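Local coordinates for protein DNA-3-methyladenine glycosidase II, putative (Deinococcus radiodurans, PDB 2YG9) that belongs to the helix-hairpin-helix (HhH-GPD) superfamily of base excision DNA repair proteins and is built of helices and loops, with no strands, at residues T27-A32 against R204-R209; H35-R38 against L42-V45; T46-E51 against S215-A220; A179-V184 against E191-V196. All coordinates share one frame; numbering follows the deposited sequence. Where two conformers were deposited one is given.

Interaction 1: residues T27-A32 against R204-R209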
# COMPACT_ATOMS: atom_id res chain seq x y z
N THR A 27 13.96 -4.56 -8.43
CA THR A 27 14.47 -5.86 -8.06
C THR A 27 15.67 -5.72 -7.10
O THR A 27 16.05 -6.67 -6.43
CB THR A 27 14.84 -6.71 -9.33
OG1 THR A 27 15.80 -6.00 -10.11
CG2 THR A 27 13.62 -6.95 -10.20
N ASP A 28 16.22 -4.51 -7.07
CA ASP A 28 17.24 -4.12 -6.10
C ASP A 28 17.11 -2.60 -5.93
O ASP A 28 16.56 -1.92 -6.80
CB ASP A 28 18.65 -4.51 -6.58
CG ASP A 28 19.17 -3.60 -7.67
OD1 ASP A 28 19.74 -2.54 -7.34
OD2 ASP A 28 19.03 -3.96 -8.86
N HIS A 29 17.60 -2.07 -4.81
CA HIS A 29 17.49 -0.64 -4.47
C HIS A 29 18.71 0.26 -4.73
O HIS A 29 18.71 1.41 -4.33
CB HIS A 29 17.16 -0.50 -2.98
CG HIS A 29 15.81 -1.04 -2.61
ND1 HIS A 29 15.44 -1.27 -1.30
CD2 HIS A 29 14.77 -1.43 -3.38
CE1 HIS A 29 14.22 -1.77 -1.28
NE2 HIS A 29 13.79 -1.88 -2.53
N ALA A 30 19.75 -0.23 -5.40
CA ALA A 30 20.97 0.56 -5.58
C ALA A 30 20.74 1.83 -6.40
O ALA A 30 21.08 2.96 -5.98
CB ALA A 30 22.14 -0.34 -6.22
N GLY A 31 20.17 1.64 -7.57
CA GLY A 31 19.77 2.75 -8.44
C GLY A 31 18.85 3.75 -7.78
O GLY A 31 19.10 4.95 -7.83
N ALA A 32 17.80 3.26 -7.14
CA ALA A 32 16.88 4.05 -6.33
C ALA A 32 17.58 4.87 -5.24
O ALA A 32 17.41 6.08 -5.17
CB ALA A 32 15.78 3.13 -5.70
N ARG A 204 9.47 7.24 -5.86
CA ARG A 204 8.69 7.83 -4.75
C ARG A 204 8.26 6.80 -3.73
O ARG A 204 8.07 7.15 -2.56
CB ARG A 204 7.53 8.63 -5.32
CG ARG A 204 7.97 10.03 -5.64
CD ARG A 204 6.91 10.82 -6.34
NE ARG A 204 6.60 10.33 -7.69
CZ ARG A 204 5.76 10.96 -8.50
NH1 ARG A 204 5.18 12.07 -8.09
NH2 ARG A 204 5.52 10.50 -9.72
N SER A 205 8.11 5.53 -4.14
CA SER A 205 7.73 4.46 -3.20
C SER A 205 8.83 4.22 -2.18
O SER A 205 8.56 4.20 -1.01
CB SER A 205 7.40 3.13 -3.91
OG SER A 205 6.24 3.26 -4.71
N LEU A 206 10.07 4.04 -2.62
CA LEU A 206 11.15 3.82 -1.67
C LEU A 206 11.43 5.06 -0.83
O LEU A 206 11.72 4.93 0.36
CB LEU A 206 12.44 3.30 -2.37
CG LEU A 206 13.61 2.86 -1.49
CD1 LEU A 206 13.24 1.63 -0.62
CD2 LEU A 206 14.89 2.59 -2.34
N ALA A 207 11.33 6.25 -1.43
CA ALA A 207 11.45 7.51 -0.66
C ALA A 207 10.40 7.49 0.44
O ALA A 207 10.71 7.75 1.56
CB ALA A 207 11.23 8.70 -1.54
N SER A 208 9.15 7.19 0.09
CA SER A 208 8.06 7.07 1.07
C SER A 208 8.44 6.08 2.20
O SER A 208 8.30 6.39 3.38
CB SER A 208 6.78 6.63 0.37
OG SER A 208 6.23 7.65 -0.42
N ARG A 209 8.93 4.90 1.84
CA ARG A 209 9.34 3.91 2.82
C ARG A 209 10.47 4.41 3.74
O ARG A 209 10.48 4.11 4.96
CB ARG A 209 9.71 2.60 2.12
CG ARG A 209 8.50 1.91 1.49
CD ARG A 209 8.93 0.64 0.74
NE ARG A 209 9.51 -0.34 1.67
CZ ARG A 209 10.37 -1.31 1.34
NH1 ARG A 209 10.84 -1.44 0.11
NH2 ARG A 209 10.82 -2.13 2.28

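Interaction 2: residues H35-R38 against L42-V45. With NI (nickel (II) ion), chain F.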
# COMPACT_ATOMS: atom_id res chain seq x y z
N HIS A 35 19.71 7.67 -6.73
CA HIS A 35 18.87 8.75 -7.20
C HIS A 35 18.37 9.60 -6.03
O HIS A 35 18.55 10.81 -6.04
CB HIS A 35 17.72 8.22 -8.07
CG HIS A 35 16.74 9.28 -8.46
ND1 HIS A 35 16.78 9.93 -9.68
CD2 HIS A 35 15.72 9.84 -7.77
CE1 HIS A 35 15.81 10.82 -9.73
NE2 HIS A 35 15.17 10.81 -8.57
N LEU A 36 17.78 8.96 -5.02
CA LEU A 36 17.21 9.63 -3.86
C LEU A 36 18.27 10.43 -3.10
O LEU A 36 18.04 11.55 -2.69
CB LEU A 36 16.54 8.60 -2.95
CG LEU A 36 15.31 7.89 -3.57
CD1 LEU A 36 14.81 6.75 -2.59
CD2 LEU A 36 14.16 8.91 -3.94
N SER A 37 19.46 9.84 -3.01
CA SER A 37 20.60 10.44 -2.34
C SER A 37 21.08 11.72 -2.97
O SER A 37 21.87 12.40 -2.37
CB SER A 37 21.76 9.45 -2.27
OG SER A 37 21.44 8.46 -1.33
N ARG A 38 20.62 12.03 -4.19
CA ARG A 38 20.91 13.33 -4.75
C ARG A 38 20.27 14.48 -3.97
O ARG A 38 20.66 15.63 -4.11
CB ARG A 38 20.48 13.37 -6.21
CG ARG A 38 21.33 12.45 -7.05
CD ARG A 38 20.82 12.39 -8.39
NE ARG A 38 21.07 13.67 -9.02
CZ ARG A 38 21.18 13.87 -10.33
NH1 ARG A 38 21.05 12.85 -11.19
NH2 ARG A 38 21.41 15.10 -10.77
N LEU A 42 17.53 13.00 1.87
CA LEU A 42 17.41 11.56 1.72
C LEU A 42 18.78 10.86 1.72
O LEU A 42 18.88 9.73 2.19
CB LEU A 42 16.57 11.18 0.49
CG LEU A 42 15.07 11.49 0.52
CD1 LEU A 42 14.35 10.69 -0.59
CD2 LEU A 42 14.44 11.19 1.91
N ALA A 43 19.84 11.54 1.29
CA ALA A 43 21.17 10.96 1.48
C ALA A 43 21.44 10.66 2.94
O ALA A 43 21.93 9.59 3.25
CB ALA A 43 22.27 11.88 0.90
N GLN A 44 21.08 11.59 3.82
CA GLN A 44 21.21 11.42 5.28
C GLN A 44 20.20 10.40 5.82
O GLN A 44 20.55 9.51 6.58
CB GLN A 44 20.97 12.75 6.01
CG GLN A 44 22.21 13.62 6.31
CD GLN A 44 22.16 14.34 7.70
OE1 GLN A 44 22.34 13.69 8.79
NE2 GLN A 44 22.02 15.67 7.67
N VAL A 45 18.94 10.53 5.43
CA VAL A 45 17.90 9.61 5.91
C VAL A 45 18.22 8.16 5.52
O VAL A 45 18.09 7.28 6.34
CB VAL A 45 16.50 10.02 5.44
CG1 VAL A 45 15.51 8.83 5.54
CG2 VAL A 45 16.00 11.25 6.23
NI NI F . 17.77 8.87 -11.71
O HOH W 1 16.11 8.91 -13.19
O HOH W 2 17.98 6.42 -11.61
O HOH W 3 19.85 9.48 -10.68
O HOH W 4 19.56 9.16 -13.41

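Interaction 3: residues T46-E51 against S215-A220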
# COMPACT_ATOMS: atom_id res chain seq x y z
N THR A 46 18.65 7.93 4.28
CA THR A 46 18.96 6.57 3.81
C THR A 46 20.18 5.99 4.58
O THR A 46 20.16 4.81 4.95
CB THR A 46 19.20 6.48 2.25
OG1 THR A 46 20.24 7.37 1.84
CG2 THR A 46 17.90 6.78 1.43
N SER A 47 21.22 6.79 4.83
CA SER A 47 22.36 6.26 5.63
C SER A 47 21.97 6.02 7.08
O SER A 47 22.39 5.01 7.65
CB SER A 47 23.63 7.08 5.52
OG SER A 47 23.45 8.35 6.05
N LEU A 48 21.14 6.88 7.67
CA LEU A 48 20.70 6.70 9.05
C LEU A 48 19.79 5.48 9.21
O LEU A 48 19.79 4.82 10.27
CB LEU A 48 20.02 7.95 9.64
CG LEU A 48 20.97 9.11 10.00
CD1 LEU A 48 20.23 10.42 10.17
CD2 LEU A 48 21.80 8.78 11.24
N CYS A 49 18.97 5.21 8.19
CA CYS A 49 17.97 4.14 8.31
C CYS A 49 18.51 2.82 7.78
O CYS A 49 18.03 1.76 8.17
CB CYS A 49 16.65 4.54 7.64
SG CYS A 49 15.81 5.91 8.43
N GLY A 50 19.52 2.87 6.92
CA GLY A 50 20.10 1.67 6.35
C GLY A 50 19.27 1.08 5.22
O GLY A 50 18.46 1.76 4.55
N GLU A 51 19.48 -0.21 4.99
CA GLU A 51 18.83 -0.90 3.88
C GLU A 51 17.43 -1.36 4.25
O GLU A 51 17.17 -1.76 5.37
CB GLU A 51 19.66 -2.10 3.43
CG GLU A 51 19.41 -2.46 1.99
CD GLU A 51 20.33 -1.70 1.04
OE1 GLU A 51 21.57 -1.91 1.21
OE2 GLU A 51 19.84 -0.93 0.13
N SER A 215 10.73 7.98 10.61
CA SER A 215 9.82 8.30 11.68
C SER A 215 9.97 7.28 12.81
O SER A 215 10.00 7.63 13.96
CB SER A 215 8.37 8.33 11.19
OG SER A 215 7.48 8.43 12.29
N ALA A 216 10.01 6.01 12.44
CA ALA A 216 10.26 4.89 13.35
C ALA A 216 11.60 5.05 14.09
O ALA A 216 11.68 4.88 15.31
CB ALA A 216 10.20 3.55 12.52
N ARG A 217 12.62 5.47 13.35
CA ARG A 217 13.94 5.79 13.90
C ARG A 217 13.90 6.86 14.98
O ARG A 217 14.47 6.68 16.04
CB ARG A 217 14.90 6.16 12.79
CG ARG A 217 16.38 6.26 13.20
CD ARG A 217 17.19 6.76 12.04
NE ARG A 217 16.86 8.15 11.72
CZ ARG A 217 17.30 9.21 12.40
NH1 ARG A 217 18.12 9.06 13.44
NH2 ARG A 217 16.90 10.43 12.05
N MET A 218 13.20 7.97 14.70
CA MET A 218 12.95 9.03 15.67
C MET A 218 12.09 8.52 16.85
O MET A 218 12.38 8.84 17.98
CB MET A 218 12.25 10.22 14.99
CG MET A 218 13.11 10.98 13.95
SD MET A 218 14.75 11.45 14.57
CE MET A 218 14.43 12.74 15.80
N GLN A 219 11.06 7.72 16.57
CA GLN A 219 10.20 7.23 17.66
C GLN A 219 10.98 6.28 18.59
O GLN A 219 10.59 6.09 19.74
CB GLN A 219 8.92 6.60 17.11
CG GLN A 219 7.94 7.67 16.58
CD GLN A 219 6.70 7.09 15.93
OE1 GLN A 219 6.51 7.17 14.73
NE2 GLN A 219 5.83 6.52 16.75
N ALA A 220 12.08 5.72 18.08
CA ALA A 220 13.02 4.88 18.84
C ALA A 220 14.12 5.67 19.56
O ALA A 220 14.96 5.08 20.23
CB ALA A 220 13.65 3.78 17.91

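Interaction 4: residues A179-V184 against E191-V196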
# COMPACT_ATOMS: atom_id res chain seq x y z
N ALA A 179 1.69 10.64 7.98
CA ALA A 179 3.05 10.51 8.40
C ALA A 179 4.03 10.95 7.31
O ALA A 179 5.02 11.59 7.59
CB ALA A 179 3.34 9.07 8.89
N LEU A 180 3.73 10.66 6.05
CA LEU A 180 4.56 11.14 4.96
C LEU A 180 4.53 12.69 4.91
O LEU A 180 5.56 13.35 4.84
CB LEU A 180 4.08 10.57 3.63
CG LEU A 180 4.25 9.07 3.42
CD1 LEU A 180 3.71 8.73 2.05
CD2 LEU A 180 5.75 8.57 3.62
N ARG A 181 3.33 13.26 4.99
CA ARG A 181 3.20 14.70 4.92
C ARG A 181 3.86 15.42 6.11
O ARG A 181 4.42 16.52 5.94
CB ARG A 181 1.72 15.08 4.79
CG ARG A 181 1.09 14.59 3.48
CD ARG A 181 1.66 15.30 2.25
NE ARG A 181 1.37 16.74 2.30
CZ ARG A 181 0.23 17.32 1.92
NH1 ARG A 181 -0.79 16.62 1.44
NH2 ARG A 181 0.10 18.63 2.04
N GLN A 182 3.78 14.83 7.29
CA GLN A 182 4.44 15.38 8.52
C GLN A 182 5.94 15.34 8.41
O GLN A 182 6.60 16.31 8.82
CB GLN A 182 3.99 14.63 9.78
CG GLN A 182 2.56 15.02 10.23
CD GLN A 182 2.08 14.18 11.41
OE1 GLN A 182 2.55 13.04 11.65
NE2 GLN A 182 1.11 14.72 12.14
N GLY A 183 6.44 14.26 7.78
CA GLY A 183 7.85 14.09 7.46
C GLY A 183 8.38 15.10 6.45
O GLY A 183 9.49 15.61 6.62
N VAL A 184 7.61 15.37 5.39
CA VAL A 184 8.04 16.36 4.41
C VAL A 184 8.00 17.76 5.01
O VAL A 184 8.88 18.57 4.76
CB VAL A 184 7.25 16.26 3.09
CG1 VAL A 184 7.58 17.44 2.19
CG2 VAL A 184 7.48 14.87 2.42
N GLU A 191 8.96 24.46 1.85
CA GLU A 191 9.12 23.96 0.50
C GLU A 191 7.81 23.35 0.04
O GLU A 191 7.05 22.83 0.84
CB GLU A 191 10.24 22.93 0.43
CG GLU A 191 11.58 23.53 0.68
CD GLU A 191 12.71 22.57 0.53
OE1 GLU A 191 12.95 22.08 -0.59
OE2 GLU A 191 13.39 22.34 1.55
N ASP A 192 7.55 23.46 -1.25
CA ASP A 192 6.35 22.90 -1.87
C ASP A 192 6.51 21.39 -1.90
O ASP A 192 7.44 20.89 -2.54
CB ASP A 192 6.21 23.51 -3.26
CG ASP A 192 5.01 23.01 -4.03
OD1 ASP A 192 4.31 22.07 -3.60
OD2 ASP A 192 4.77 23.57 -5.13
N TRP A 193 5.62 20.67 -1.22
CA TRP A 193 5.69 19.21 -1.18
C TRP A 193 5.62 18.59 -2.61
O TRP A 193 6.26 17.58 -2.87
CB TRP A 193 4.63 18.61 -0.23
CG TRP A 193 3.21 18.53 -0.81
CD1 TRP A 193 2.19 19.42 -0.60
CD2 TRP A 193 2.69 17.52 -1.69
NE1 TRP A 193 1.06 19.01 -1.28
CE2 TRP A 193 1.34 17.85 -1.96
CE3 TRP A 193 3.22 16.36 -2.26
CZ2 TRP A 193 0.53 17.09 -2.78
CZ3 TRP A 193 2.39 15.58 -3.09
CH2 TRP A 193 1.08 15.96 -3.35
N ARG A 194 4.88 19.17 -3.55
CA ARG A 194 4.85 18.63 -4.92
C ARG A 194 6.23 18.68 -5.59
O ARG A 194 6.59 17.75 -6.32
CB ARG A 194 3.83 19.35 -5.83
CG ARG A 194 2.43 19.19 -5.29
CD ARG A 194 1.32 19.72 -6.20
NE ARG A 194 0.04 19.42 -5.55
CZ ARG A 194 -0.69 18.31 -5.74
NH1 ARG A 194 -0.30 17.35 -6.59
NH2 ARG A 194 -1.84 18.12 -5.07
N ASP A 195 6.96 19.76 -5.32
CA ASP A 195 8.33 19.92 -5.78
C ASP A 195 9.28 18.92 -5.13
O ASP A 195 9.98 18.19 -5.80
CB ASP A 195 8.83 21.32 -5.46
CG ASP A 195 8.44 22.34 -6.48
OD1 ASP A 195 7.74 21.98 -7.44
OD2 ASP A 195 8.88 23.51 -6.31
N VAL A 196 9.31 18.94 -3.81
CA VAL A 196 10.13 18.00 -3.07
C VAL A 196 9.98 16.54 -3.55
O VAL A 196 10.96 15.85 -3.88
CB VAL A 196 9.82 18.13 -1.58
CG1 VAL A 196 10.49 17.02 -0.82
CG2 VAL A 196 10.27 19.53 -1.08

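Interaction 1: residues T27-A32 against R204-R209
Leu206 lays its CD1 methyl over one face of the His29 ring, a CH-pi contact inside the all-helical HhH-GPD fold. Leu206 belongs to the long helix 204-219. His29 is the N-cap residue of helix 30-36. Leu206 CD1 lies 3.8 Å from the centroid of the His29 ring and 22° off its normal, displaced toward the ND1 and CE1 side of the rim. The two side chains meet at a slant. In Leu206 CG points opposite the backbone N (chi1 -172°), which carries both methyls to the other segment. Its second methyl, CD2, packs 3.5 Å from Ala32 CB. The same CD2 is 3.8 Å from His29 CG. One leucine thus fills the angle between the imidazole and the first turn of helix 30-36.

Arg209 meets the ring almost crosswise, its guanidinium plane turned 73° from it. The guanidinium is held from elsewhere, since Arg209 NH2 donates to Pro53 O. Arg209 NH1 stops 3.7 Å from His29 CE1, a touch without a stack.

Interaction 2: residues H35-R38 against L42-V45
Leu36 and Leu42 both carry CG anti to their own carbonyl carbon (chi1 -65° and -69°), and this brings their branches together on the inner side of a tight turn. The turn joins two consecutive helices of the HhH-GPD fold, 30-36 and 40-49. The leucines meet at a slant. Leu42 CD1 packs 3.8 Å from Leu36 CD2 and touches Leu36 CB as well. At the root of the side chain, Leu42 CB lies 3.5 Å from Leu36 O. Both leucines also pack on Ala207 of helix 204-219 and on Trp200 of helix 193-200, so the inner side of the turn is apolar and backed by two helices.

On the outer side the backbones come close. The CA atoms of Ser37 and Ala43 are 3.9 Å apart. There Ala43 CB presses on the backbone, with Ser37 O at 3.3 Å. Ser37 OG lies alongside Ala43 CA but bonds back to Val33 O, four residues earlier. The backbone of that end is tied by Arg38 N, which donates to His35 O.

His35 takes no part in this packing; it binds a nickel ion together with four waters. Its ring is fixed from the far edge, where NE2 bonds to Arg199 O, and it meets Tyr203 edge-to-face. This is consistent with a proton on NE2 and a bare ND1, which lies 2.5 Å from the nickel.

Interaction 3: residues T46-E51 against S215-A220
Leu48, near the end of helix 40-49, lies over one face of the Arg217 guanidinium. Two of its atoms do the touching. Leu48 CB is 3.8 Å from Arg217 NE, and farther out Leu48 CD1 is 3.8 Å from Arg217 NH2, displaced toward the rim of the flat group. The Leu48 carbonyl joins in, with its O 3.7 Å from Arg217 CD.

Arg217 gets there by a chain that leaves with CG anti to the backbone N (chi1 -169°), runs straight on, and then bends at chi3 (68°). The bend turns one face of the guanidinium to the leucine. Its polar end is held elsewhere: Arg217 NH1 donates to Ala223 O in the C-terminal tail. Leu48 also packs on Leu225 of that tail.

Cys49 comes next and meets the same arginine at the edge, near the guanidinium plane. Its SG lies 4.0 Å from Arg217 CD. The cysteine also packs on Tyr210, Ala213 and Asn214, one to two turns earlier in helix 204-219.

Gly50 follows the last helical residue. Its N bonds to Thr46 O at 2.8 Å, and it then leaves helical geometry with a positive phi of 78°. Its own O accepts from the hydroxyl of Tyr210. The whole is plain surface packing between the C-terminal ends of two helices in the all-helical HhH-GPD fold, with a leucine over the face of an arginine and a cysteine at its edge.

Interaction 4: residues A179-V184 against E191-V196
Val184 and Trp193 form the closest backbone pair, 6.7 Å between their CA atoms, where helix 178-187 faces the first turn of helix 193-200. Trp193 is the first residue of its helix. Asp192 before it is the N-cap, and its OD1 accepts from Arg194 N at 3.0 Å.

The main contact is a cation-pi stack. The guanidinium of Arg181 lies flat on the indole, with the planes 25° apart. Arg181 CZ sits 3.9 Å from the centroid of the Trp193 five-membered ring and 18° off its normal. Arg181 NH2 comes closest, 3.5 Å from Trp193 CD1. It is as near to NE1, but both are donors and do not bond. The arginine chain bends at chi2 and chi3, which folds its end over the ring. Arg181 NH1 bonds to Ser175 O, which helps fix the rotation of the group.

The opposite face of the indole is taken by Arg194. Its CG lies 3.7 Å above the centre of the Trp193 ring, and Trp193 CZ2 sits over the face of the Arg194 guanidinium, the planes well inclined. The tryptophan is thus sandwiched between two arginine chains. Arg181 NH1 and Arg194 NH2, of like charge, are 6.8 Å apart.

Nearer the backbones the contact is apolar. Val184 CG1 touches Trp193 CB at 4.0 Å and Val196 CG1 at 4.2 Å. Val196 also rests on Tyr188 of the connecting loop. On the inner side, Val184 and Leu180 pack on Leu211 of helix 204-219, so this long helix backs the pair.

How the interactions relate
Interaction 1 is the buried contact of the four, interactions 2 and 4 are partly buried, and interaction 3 lies at the surface. Helix 204-219 serves both interaction 1 and interaction 3, near its start and its end. Helix 30-36 is shared by interactions 1 and 2, and helix 40-49 by interactions 2 and 3. Interactions 1 and 2 meet at Ala207. Interactions 2 and 3 touch where Ser37 OG comes near Thr46 OG1. Interaction 4 touches interaction 1 through Leu180 and Ser208. The chemistry changes with place. Methyl groups dominate 1 and the inner side of 2. In 3 a leucine covers one face of an arginine; in 4 an arginine stacks flat on an indole.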